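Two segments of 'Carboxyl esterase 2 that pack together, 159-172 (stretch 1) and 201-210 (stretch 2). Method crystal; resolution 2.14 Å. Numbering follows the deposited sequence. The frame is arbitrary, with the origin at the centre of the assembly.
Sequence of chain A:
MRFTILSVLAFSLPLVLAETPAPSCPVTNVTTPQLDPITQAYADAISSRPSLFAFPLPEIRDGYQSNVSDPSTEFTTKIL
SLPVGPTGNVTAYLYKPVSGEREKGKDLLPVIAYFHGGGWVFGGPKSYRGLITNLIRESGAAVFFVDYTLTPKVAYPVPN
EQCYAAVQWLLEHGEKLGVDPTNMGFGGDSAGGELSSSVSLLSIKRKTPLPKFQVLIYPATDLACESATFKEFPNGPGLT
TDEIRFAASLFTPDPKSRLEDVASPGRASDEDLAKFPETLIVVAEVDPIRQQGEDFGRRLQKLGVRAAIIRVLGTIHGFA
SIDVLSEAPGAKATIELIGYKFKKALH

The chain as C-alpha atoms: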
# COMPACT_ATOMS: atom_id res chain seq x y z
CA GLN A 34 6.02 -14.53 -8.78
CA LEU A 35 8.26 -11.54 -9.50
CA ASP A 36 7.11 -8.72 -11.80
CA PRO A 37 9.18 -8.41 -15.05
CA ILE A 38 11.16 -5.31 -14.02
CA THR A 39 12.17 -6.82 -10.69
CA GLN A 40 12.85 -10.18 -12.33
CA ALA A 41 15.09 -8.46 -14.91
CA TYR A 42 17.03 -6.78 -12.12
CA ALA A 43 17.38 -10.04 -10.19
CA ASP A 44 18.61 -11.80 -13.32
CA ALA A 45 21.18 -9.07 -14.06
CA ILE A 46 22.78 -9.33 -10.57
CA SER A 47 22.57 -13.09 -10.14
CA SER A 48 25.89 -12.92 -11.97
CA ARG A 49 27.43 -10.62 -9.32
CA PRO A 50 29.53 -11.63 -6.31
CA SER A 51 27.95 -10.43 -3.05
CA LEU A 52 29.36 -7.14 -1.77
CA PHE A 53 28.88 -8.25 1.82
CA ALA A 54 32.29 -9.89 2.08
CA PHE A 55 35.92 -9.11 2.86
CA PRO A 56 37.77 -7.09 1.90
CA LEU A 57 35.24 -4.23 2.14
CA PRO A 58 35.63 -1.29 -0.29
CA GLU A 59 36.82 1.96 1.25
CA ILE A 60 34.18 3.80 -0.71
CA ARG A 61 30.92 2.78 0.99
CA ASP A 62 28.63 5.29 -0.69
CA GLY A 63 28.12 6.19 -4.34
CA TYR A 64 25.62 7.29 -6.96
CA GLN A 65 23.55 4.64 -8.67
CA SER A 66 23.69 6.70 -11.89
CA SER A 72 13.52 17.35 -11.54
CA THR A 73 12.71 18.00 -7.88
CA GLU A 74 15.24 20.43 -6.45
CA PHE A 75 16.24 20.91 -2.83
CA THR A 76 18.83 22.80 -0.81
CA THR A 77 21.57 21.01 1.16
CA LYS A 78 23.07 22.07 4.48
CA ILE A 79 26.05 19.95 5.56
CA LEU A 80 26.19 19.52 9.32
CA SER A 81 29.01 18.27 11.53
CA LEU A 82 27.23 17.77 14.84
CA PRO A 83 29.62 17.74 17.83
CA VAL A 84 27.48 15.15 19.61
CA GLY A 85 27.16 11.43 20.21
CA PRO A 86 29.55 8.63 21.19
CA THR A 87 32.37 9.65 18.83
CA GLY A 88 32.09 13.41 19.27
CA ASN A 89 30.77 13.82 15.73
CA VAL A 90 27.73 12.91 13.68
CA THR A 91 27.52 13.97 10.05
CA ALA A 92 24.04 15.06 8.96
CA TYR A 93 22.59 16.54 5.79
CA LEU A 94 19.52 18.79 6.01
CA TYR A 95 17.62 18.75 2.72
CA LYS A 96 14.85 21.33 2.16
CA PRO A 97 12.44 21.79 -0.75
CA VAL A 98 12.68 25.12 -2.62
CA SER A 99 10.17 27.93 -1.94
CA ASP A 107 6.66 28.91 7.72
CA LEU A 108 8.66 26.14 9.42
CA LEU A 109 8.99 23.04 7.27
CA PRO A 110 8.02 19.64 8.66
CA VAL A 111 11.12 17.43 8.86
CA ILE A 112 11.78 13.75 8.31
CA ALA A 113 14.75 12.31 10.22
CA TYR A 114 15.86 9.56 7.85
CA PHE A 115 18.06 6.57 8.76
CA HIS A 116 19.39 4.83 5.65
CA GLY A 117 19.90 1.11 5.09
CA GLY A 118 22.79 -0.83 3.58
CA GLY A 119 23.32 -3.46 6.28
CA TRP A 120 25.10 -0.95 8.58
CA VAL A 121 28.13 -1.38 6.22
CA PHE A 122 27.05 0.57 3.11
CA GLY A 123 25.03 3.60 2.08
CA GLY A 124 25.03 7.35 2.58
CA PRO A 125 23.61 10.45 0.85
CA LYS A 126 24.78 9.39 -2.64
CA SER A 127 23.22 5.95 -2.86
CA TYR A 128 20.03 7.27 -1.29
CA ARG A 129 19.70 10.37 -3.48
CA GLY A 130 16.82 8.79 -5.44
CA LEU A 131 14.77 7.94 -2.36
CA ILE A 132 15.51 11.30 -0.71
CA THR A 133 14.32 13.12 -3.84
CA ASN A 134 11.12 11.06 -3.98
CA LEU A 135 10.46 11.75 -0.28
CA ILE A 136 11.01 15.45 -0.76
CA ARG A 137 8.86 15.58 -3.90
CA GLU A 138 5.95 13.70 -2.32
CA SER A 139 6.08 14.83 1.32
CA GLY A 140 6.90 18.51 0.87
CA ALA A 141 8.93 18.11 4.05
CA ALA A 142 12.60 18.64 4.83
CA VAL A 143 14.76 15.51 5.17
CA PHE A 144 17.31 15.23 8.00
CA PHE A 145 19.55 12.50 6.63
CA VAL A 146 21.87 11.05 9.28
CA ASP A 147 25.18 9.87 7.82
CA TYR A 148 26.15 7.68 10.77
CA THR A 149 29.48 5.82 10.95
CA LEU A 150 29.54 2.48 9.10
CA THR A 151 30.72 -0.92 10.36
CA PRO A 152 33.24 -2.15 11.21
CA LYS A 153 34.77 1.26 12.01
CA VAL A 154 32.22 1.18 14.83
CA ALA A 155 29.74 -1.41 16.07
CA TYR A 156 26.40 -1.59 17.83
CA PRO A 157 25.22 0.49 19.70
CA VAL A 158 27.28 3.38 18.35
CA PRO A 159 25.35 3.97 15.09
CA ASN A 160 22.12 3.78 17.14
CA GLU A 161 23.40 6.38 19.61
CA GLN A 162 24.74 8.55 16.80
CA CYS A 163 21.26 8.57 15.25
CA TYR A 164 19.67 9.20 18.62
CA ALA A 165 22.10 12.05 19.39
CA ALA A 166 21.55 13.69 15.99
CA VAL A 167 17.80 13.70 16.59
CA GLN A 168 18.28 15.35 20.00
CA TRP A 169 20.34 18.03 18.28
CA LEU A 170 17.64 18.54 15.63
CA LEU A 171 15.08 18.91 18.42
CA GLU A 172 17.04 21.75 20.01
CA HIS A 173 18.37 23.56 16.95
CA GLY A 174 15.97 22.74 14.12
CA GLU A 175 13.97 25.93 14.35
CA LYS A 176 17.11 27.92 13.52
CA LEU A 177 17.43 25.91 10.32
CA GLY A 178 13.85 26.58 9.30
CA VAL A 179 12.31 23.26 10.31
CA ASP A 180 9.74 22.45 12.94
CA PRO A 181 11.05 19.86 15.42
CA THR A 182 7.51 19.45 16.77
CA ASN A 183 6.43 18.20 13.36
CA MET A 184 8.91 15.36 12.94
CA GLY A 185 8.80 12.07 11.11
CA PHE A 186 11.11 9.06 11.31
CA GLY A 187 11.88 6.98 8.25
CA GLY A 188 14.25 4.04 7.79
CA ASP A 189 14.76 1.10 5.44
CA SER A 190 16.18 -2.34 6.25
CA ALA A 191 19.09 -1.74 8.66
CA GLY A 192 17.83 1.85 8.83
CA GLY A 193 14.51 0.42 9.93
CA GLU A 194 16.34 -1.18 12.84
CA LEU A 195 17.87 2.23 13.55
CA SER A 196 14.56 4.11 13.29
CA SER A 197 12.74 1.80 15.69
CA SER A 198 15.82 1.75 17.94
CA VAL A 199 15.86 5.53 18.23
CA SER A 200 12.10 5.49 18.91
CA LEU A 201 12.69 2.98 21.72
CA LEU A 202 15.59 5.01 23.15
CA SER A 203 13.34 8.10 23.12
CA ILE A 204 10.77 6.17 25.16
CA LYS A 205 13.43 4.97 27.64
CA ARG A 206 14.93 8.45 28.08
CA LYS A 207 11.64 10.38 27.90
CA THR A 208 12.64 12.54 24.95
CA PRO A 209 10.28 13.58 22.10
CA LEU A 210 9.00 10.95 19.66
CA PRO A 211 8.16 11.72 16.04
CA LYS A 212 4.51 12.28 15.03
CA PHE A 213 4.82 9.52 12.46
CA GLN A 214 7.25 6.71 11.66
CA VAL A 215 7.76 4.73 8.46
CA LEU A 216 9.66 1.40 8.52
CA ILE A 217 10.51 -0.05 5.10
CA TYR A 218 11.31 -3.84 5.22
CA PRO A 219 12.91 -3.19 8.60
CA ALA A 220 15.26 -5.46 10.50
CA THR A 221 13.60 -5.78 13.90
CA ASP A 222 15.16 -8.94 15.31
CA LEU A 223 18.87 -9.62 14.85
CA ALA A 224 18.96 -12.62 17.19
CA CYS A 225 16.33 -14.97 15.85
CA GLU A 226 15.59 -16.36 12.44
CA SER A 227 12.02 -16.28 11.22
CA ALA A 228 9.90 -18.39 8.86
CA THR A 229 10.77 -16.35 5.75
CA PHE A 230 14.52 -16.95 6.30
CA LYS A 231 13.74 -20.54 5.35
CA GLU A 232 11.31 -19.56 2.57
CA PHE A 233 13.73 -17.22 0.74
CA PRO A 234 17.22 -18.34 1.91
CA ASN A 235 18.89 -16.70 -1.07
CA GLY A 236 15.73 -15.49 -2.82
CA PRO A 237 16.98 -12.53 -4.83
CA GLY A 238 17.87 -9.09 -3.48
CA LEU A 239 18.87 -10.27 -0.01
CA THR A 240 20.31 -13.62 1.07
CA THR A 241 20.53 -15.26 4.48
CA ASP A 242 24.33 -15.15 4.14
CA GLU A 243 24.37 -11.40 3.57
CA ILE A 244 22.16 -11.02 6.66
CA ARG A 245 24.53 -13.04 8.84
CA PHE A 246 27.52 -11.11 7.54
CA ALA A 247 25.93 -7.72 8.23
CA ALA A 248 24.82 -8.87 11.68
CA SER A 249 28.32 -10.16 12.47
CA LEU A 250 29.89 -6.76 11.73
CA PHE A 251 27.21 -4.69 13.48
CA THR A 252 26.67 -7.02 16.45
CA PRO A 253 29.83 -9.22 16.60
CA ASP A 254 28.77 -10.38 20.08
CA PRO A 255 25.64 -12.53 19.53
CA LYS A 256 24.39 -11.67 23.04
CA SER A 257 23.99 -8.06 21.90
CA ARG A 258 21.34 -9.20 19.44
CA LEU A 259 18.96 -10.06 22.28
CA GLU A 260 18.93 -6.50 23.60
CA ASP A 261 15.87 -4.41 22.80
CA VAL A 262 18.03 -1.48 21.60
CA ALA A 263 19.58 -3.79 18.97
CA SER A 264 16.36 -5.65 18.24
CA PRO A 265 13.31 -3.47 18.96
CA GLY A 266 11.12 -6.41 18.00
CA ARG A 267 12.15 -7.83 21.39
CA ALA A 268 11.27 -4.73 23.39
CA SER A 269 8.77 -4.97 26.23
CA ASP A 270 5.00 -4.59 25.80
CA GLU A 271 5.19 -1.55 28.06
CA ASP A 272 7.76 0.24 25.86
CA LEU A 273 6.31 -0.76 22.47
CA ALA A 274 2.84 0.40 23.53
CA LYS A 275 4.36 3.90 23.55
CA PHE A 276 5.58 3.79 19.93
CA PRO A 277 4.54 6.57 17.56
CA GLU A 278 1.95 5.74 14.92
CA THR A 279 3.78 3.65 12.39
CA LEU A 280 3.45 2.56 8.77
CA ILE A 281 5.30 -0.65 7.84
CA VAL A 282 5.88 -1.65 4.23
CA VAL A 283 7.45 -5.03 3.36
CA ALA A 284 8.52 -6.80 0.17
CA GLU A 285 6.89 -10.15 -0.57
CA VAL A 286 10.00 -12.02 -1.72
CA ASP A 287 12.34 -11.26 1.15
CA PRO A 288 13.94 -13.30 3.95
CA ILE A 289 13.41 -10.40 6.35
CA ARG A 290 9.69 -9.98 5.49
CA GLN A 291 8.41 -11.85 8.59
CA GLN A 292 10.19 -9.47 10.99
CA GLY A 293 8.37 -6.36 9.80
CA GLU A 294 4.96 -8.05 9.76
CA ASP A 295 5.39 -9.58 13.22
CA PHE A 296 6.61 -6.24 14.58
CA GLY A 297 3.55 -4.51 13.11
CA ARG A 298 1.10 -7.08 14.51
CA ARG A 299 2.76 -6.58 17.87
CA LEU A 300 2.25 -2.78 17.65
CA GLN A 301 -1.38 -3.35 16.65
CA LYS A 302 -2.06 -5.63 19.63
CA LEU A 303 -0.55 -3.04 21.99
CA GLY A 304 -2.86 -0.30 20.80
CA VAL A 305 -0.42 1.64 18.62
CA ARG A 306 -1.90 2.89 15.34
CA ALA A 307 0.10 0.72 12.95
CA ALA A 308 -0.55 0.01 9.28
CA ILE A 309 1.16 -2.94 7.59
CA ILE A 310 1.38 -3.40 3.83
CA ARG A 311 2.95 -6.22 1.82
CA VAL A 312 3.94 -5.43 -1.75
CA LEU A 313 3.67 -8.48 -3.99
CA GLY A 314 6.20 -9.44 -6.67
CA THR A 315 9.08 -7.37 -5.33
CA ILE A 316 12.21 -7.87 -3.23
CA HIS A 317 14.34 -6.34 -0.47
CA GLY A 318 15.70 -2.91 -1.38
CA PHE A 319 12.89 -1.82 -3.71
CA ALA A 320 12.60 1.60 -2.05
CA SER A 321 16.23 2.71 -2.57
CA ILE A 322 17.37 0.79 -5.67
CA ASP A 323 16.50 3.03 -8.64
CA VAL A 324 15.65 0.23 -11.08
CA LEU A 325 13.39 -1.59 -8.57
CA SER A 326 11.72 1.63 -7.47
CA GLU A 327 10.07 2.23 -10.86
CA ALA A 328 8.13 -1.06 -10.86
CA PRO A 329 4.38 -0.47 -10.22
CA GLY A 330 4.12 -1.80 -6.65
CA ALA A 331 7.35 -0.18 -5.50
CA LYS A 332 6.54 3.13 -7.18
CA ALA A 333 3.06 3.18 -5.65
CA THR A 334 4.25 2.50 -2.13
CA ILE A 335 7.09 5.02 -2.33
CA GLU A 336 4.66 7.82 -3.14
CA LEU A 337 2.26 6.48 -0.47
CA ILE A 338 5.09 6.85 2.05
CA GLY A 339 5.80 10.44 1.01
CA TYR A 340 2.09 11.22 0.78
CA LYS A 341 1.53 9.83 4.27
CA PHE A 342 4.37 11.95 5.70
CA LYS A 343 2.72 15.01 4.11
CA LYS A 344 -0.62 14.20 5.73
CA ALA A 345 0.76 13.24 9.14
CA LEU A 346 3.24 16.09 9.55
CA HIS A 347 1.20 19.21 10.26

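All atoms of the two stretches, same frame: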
# COMPACT_ATOMS: atom_id res chain seq x y z
N PRO A 159 26.19 3.31 16.10
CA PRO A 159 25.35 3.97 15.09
C PRO A 159 23.95 4.34 15.64
O PRO A 159 23.43 5.42 15.30
CB PRO A 159 25.25 2.93 13.97
CG PRO A 159 26.50 2.06 14.15
CD PRO A 159 26.66 1.98 15.65
N ASN A 160 23.38 3.48 16.47
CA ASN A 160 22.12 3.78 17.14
C ASN A 160 22.19 5.07 17.94
O ASN A 160 21.30 5.93 17.84
CB ASN A 160 21.74 2.63 18.07
CG ASN A 160 21.84 1.27 17.39
OD1 ASN A 160 22.92 0.87 16.96
ND2 ASN A 160 20.72 0.57 17.29
N GLU A 161 23.24 5.21 18.74
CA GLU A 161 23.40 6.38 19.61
C GLU A 161 23.76 7.61 18.80
O GLU A 161 23.42 8.73 19.19
CB GLU A 161 24.42 6.11 20.71
CG GLU A 161 24.00 5.02 21.71
CD GLU A 161 22.82 5.41 22.59
OE1 GLU A 161 22.44 6.59 22.64
OE2 GLU A 161 22.28 4.52 23.29
N GLN A 162 24.47 7.43 17.69
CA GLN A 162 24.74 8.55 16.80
C GLN A 162 23.42 9.11 16.27
O GLN A 162 23.18 10.31 16.31
CB GLN A 162 25.62 8.13 15.61
CG GLN A 162 27.10 7.96 15.94
CD GLN A 162 27.93 7.67 14.70
OE1 GLN A 162 27.56 6.82 13.89
NE2 GLN A 162 29.03 8.40 14.53
N CYS A 163 22.57 8.20 15.79
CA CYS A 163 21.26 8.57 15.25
C CYS A 163 20.41 9.22 16.32
O CYS A 163 19.78 10.25 16.08
CB CYS A 163 20.55 7.35 14.68
SG CYS A 163 21.31 6.74 13.19
N TYR A 164 20.40 8.62 17.50
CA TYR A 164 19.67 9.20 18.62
C TYR A 164 20.19 10.60 18.93
O TYR A 164 19.40 11.54 19.06
CB TYR A 164 19.73 8.31 19.86
CG TYR A 164 19.03 8.93 21.04
CD1 TYR A 164 17.65 8.84 21.16
CD2 TYR A 164 19.74 9.63 22.00
CE1 TYR A 164 17.00 9.42 22.23
CE2 TYR A 164 19.10 10.21 23.07
CZ TYR A 164 17.73 10.11 23.18
OH TYR A 164 17.09 10.70 24.26
N ALA A 165 21.52 10.75 19.03
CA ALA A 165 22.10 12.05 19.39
C ALA A 165 21.84 13.14 18.34
O ALA A 165 21.62 14.31 18.68
CB ALA A 165 23.62 11.91 19.63
N ALA A 166 21.85 12.76 17.07
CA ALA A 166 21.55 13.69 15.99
C ALA A 166 20.11 14.19 16.09
O ALA A 166 19.83 15.37 15.86
CB ALA A 166 21.80 13.04 14.63
N VAL A 167 19.19 13.29 16.42
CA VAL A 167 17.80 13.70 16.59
C VAL A 167 17.66 14.69 17.74
O VAL A 167 16.95 15.70 17.61
CB VAL A 167 16.87 12.48 16.80
CG1 VAL A 167 15.47 12.93 17.24
CG2 VAL A 167 16.80 11.68 15.51
N GLN A 168 18.35 14.44 18.85
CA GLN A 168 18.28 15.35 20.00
C GLN A 168 18.78 16.74 19.62
O GLN A 168 18.24 17.76 20.08
CB GLN A 168 19.08 14.81 21.20
CG GLN A 168 18.66 13.42 21.69
CD GLN A 168 17.15 13.21 21.73
OE1 GLN A 168 16.43 13.89 22.47
NE2 GLN A 168 16.66 12.28 20.92
N TRP A 169 19.82 16.78 18.80
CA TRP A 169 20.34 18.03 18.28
C TRP A 169 19.31 18.75 17.40
O TRP A 169 19.13 19.96 17.51
CB TRP A 169 21.62 17.79 17.47
CG TRP A 169 22.29 19.07 17.04
CD1 TRP A 169 23.30 19.72 17.68
CD2 TRP A 169 21.99 19.85 15.87
NE1 TRP A 169 23.64 20.86 17.00
CE2 TRP A 169 22.86 20.96 15.88
CE3 TRP A 169 21.07 19.72 14.82
CZ2 TRP A 169 22.84 21.94 14.88
CZ3 TRP A 169 21.05 20.70 13.82
CH2 TRP A 169 21.94 21.79 13.86
N LEU A 170 18.66 18.00 16.52
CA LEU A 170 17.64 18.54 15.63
C LEU A 170 16.51 19.13 16.46
O LEU A 170 15.99 20.20 16.14
CB LEU A 170 17.12 17.47 14.68
CG LEU A 170 16.03 17.87 13.66
CD1 LEU A 170 16.53 18.94 12.72
CD2 LEU A 170 15.53 16.66 12.87
N LEU A 171 16.13 18.44 17.53
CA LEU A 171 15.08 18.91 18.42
C LEU A 171 15.38 20.28 19.01
O LEU A 171 14.49 21.12 19.13
CB LEU A 171 14.82 17.89 19.52
CG LEU A 171 14.02 16.68 19.03
CD1 LEU A 171 13.95 15.58 20.08
CD2 LEU A 171 12.63 17.10 18.60
N GLU A 172 16.63 20.51 19.37
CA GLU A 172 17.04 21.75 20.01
C GLU A 172 17.33 22.88 19.02
O GLU A 172 17.12 24.05 19.34
CB GLU A 172 18.28 21.51 20.87
CG GLU A 172 18.79 22.77 21.55
CD GLU A 172 19.99 22.51 22.42
OE1 GLU A 172 20.62 23.49 22.87
OE2 GLU A 172 20.32 21.32 22.65
N LEU A 201 12.64 3.67 20.44
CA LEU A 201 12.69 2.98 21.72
C LEU A 201 13.57 3.73 22.74
O LEU A 201 13.20 3.86 23.90
CB LEU A 201 13.21 1.55 21.52
CG LEU A 201 13.39 0.68 22.77
CD1 LEU A 201 12.07 0.51 23.49
CD2 LEU A 201 13.96 -0.67 22.39
N LEU A 202 14.71 4.24 22.28
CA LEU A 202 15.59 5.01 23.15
C LEU A 202 14.89 6.30 23.60
O LEU A 202 15.09 6.76 24.73
CB LEU A 202 16.92 5.32 22.43
CG LEU A 202 17.91 4.16 22.17
CD1 LEU A 202 19.06 4.56 21.23
CD2 LEU A 202 18.48 3.61 23.49
N SER A 203 14.09 6.91 22.73
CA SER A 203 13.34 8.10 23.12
C SER A 203 12.35 7.78 24.24
O SER A 203 12.15 8.57 25.17
CB SER A 203 12.61 8.70 21.93
OG SER A 203 13.51 8.96 20.88
N ILE A 204 11.73 6.61 24.15
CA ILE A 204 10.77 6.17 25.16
C ILE A 204 11.50 5.93 26.49
O ILE A 204 11.09 6.46 27.52
CB ILE A 204 10.04 4.90 24.69
CG1 ILE A 204 9.03 5.28 23.60
CG2 ILE A 204 9.33 4.23 25.86
CD1 ILE A 204 8.61 4.14 22.70
N LYS A 205 12.61 5.20 26.45
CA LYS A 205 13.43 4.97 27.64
C LYS A 205 13.96 6.24 28.32
O LYS A 205 14.11 6.26 29.55
CB LYS A 205 14.62 4.08 27.30
CG LYS A 205 14.23 2.66 26.97
CD LYS A 205 15.44 1.80 26.60
CE LYS A 205 14.99 0.37 26.42
NZ LYS A 205 15.89 -0.63 27.04
N ARG A 206 14.26 7.27 27.54
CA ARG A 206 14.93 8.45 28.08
C ARG A 206 13.97 9.63 28.20
O ARG A 206 14.36 10.71 28.64
CB ARG A 206 16.14 8.81 27.20
CG ARG A 206 17.20 7.69 27.18
CD ARG A 206 18.24 7.84 26.05
NE ARG A 206 19.19 6.73 26.08
CZ ARG A 206 20.15 6.51 25.18
NH1 ARG A 206 20.29 7.33 24.14
NH2 ARG A 206 20.95 5.47 25.32
N LYS A 207 12.72 9.38 27.85
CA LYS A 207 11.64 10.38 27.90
C LYS A 207 11.97 11.63 27.10
O LYS A 207 11.82 12.75 27.59
CB LYS A 207 11.29 10.71 29.35
CG LYS A 207 10.70 9.47 30.05
CD LYS A 207 10.61 9.58 31.57
CE LYS A 207 10.15 8.26 32.18
NZ LYS A 207 9.22 7.50 31.28
N THR A 208 12.41 11.43 25.86
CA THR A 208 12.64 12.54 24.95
C THR A 208 11.64 12.44 23.79
O THR A 208 11.13 11.35 23.52
CB THR A 208 14.10 12.54 24.41
OG1 THR A 208 14.40 11.27 23.83
CG2 THR A 208 15.08 12.86 25.54
N PRO A 209 11.37 13.56 23.10
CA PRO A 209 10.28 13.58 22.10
C PRO A 209 10.37 12.54 20.98
O PRO A 209 11.43 12.31 20.37
CB PRO A 209 10.37 15.00 21.52
CG PRO A 209 10.92 15.81 22.65
CD PRO A 209 11.90 14.91 23.35
N LEU A 210 9.23 11.89 20.75
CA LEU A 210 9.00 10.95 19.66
C LEU A 210 8.52 11.68 18.42
O LEU A 210 7.97 12.76 18.53
CB LEU A 210 7.95 9.91 20.07
CG LEU A 210 8.36 8.78 21.00
CD1 LEU A 210 7.11 8.09 21.51
CD2 LEU A 210 9.31 7.80 20.28
O HOH W 1 14.00 11.65 21.10

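The helix of stretch 1 meets the last turn of a second helix and the loop that follows it, their axes inclined at 66° and no closer than 10.9 Å. Side chains of some length must span that gap, and Y164 buries the largest area of any residue here. Its CA-to-CB bond points toward stretch 2, and with chi1 t (178°) CG lies anti to N, which sets the ring among L202, R206 and T208. Y164 CD1 packs against CB of L202 (m, t) at 3.8 Å; R206 lies over one face in a cation-pi contact, its CZ 4.7 Å from the Y164 ring centroid and 21° off the normal; and Y164 OH hydrogen-bonds to T208 OG1 at 2.8 Å, either hydroxyl being able to donate. A tyrosine suits a place that asks for apolar bulk, a pi face and a polar tip together.

R206 is nearly extended beyond its m chi1, with chi2 and chi3 both t, so that its guanidinium reaches E161. The CA-to-CB bond of E161 runs sideways to stretch 2, but its carboxylate comes nearer, with chi1 and chi2 both m. The salt bridge is two-pronged: R206 NH1 donates to E161 OE1 at 2.7 Å and R206 NH2 to E161 OE2 at 2.6 Å.

K207 leaves the helix with positive phi (55°) in a Schellman motif, and T208 follows, its CB toward stretch 1. With chi1 p (54°), its hydroxyl serves both Y164 and a water, 2.8 Å from T208 OG1. Q168, chi1 and chi2 both m, has an amide that can donate: its NE2 lies 2.7 Å from that water and makes a weak bond to Y164 O at 3.4 Å. The water donates to S203 OG (2.7 Å) and P209 O (2.8 Å), joining the stretches. L171 (m, t) brings CD1 to 3.9 Å from P209 CB, apolar branch against apolar ring.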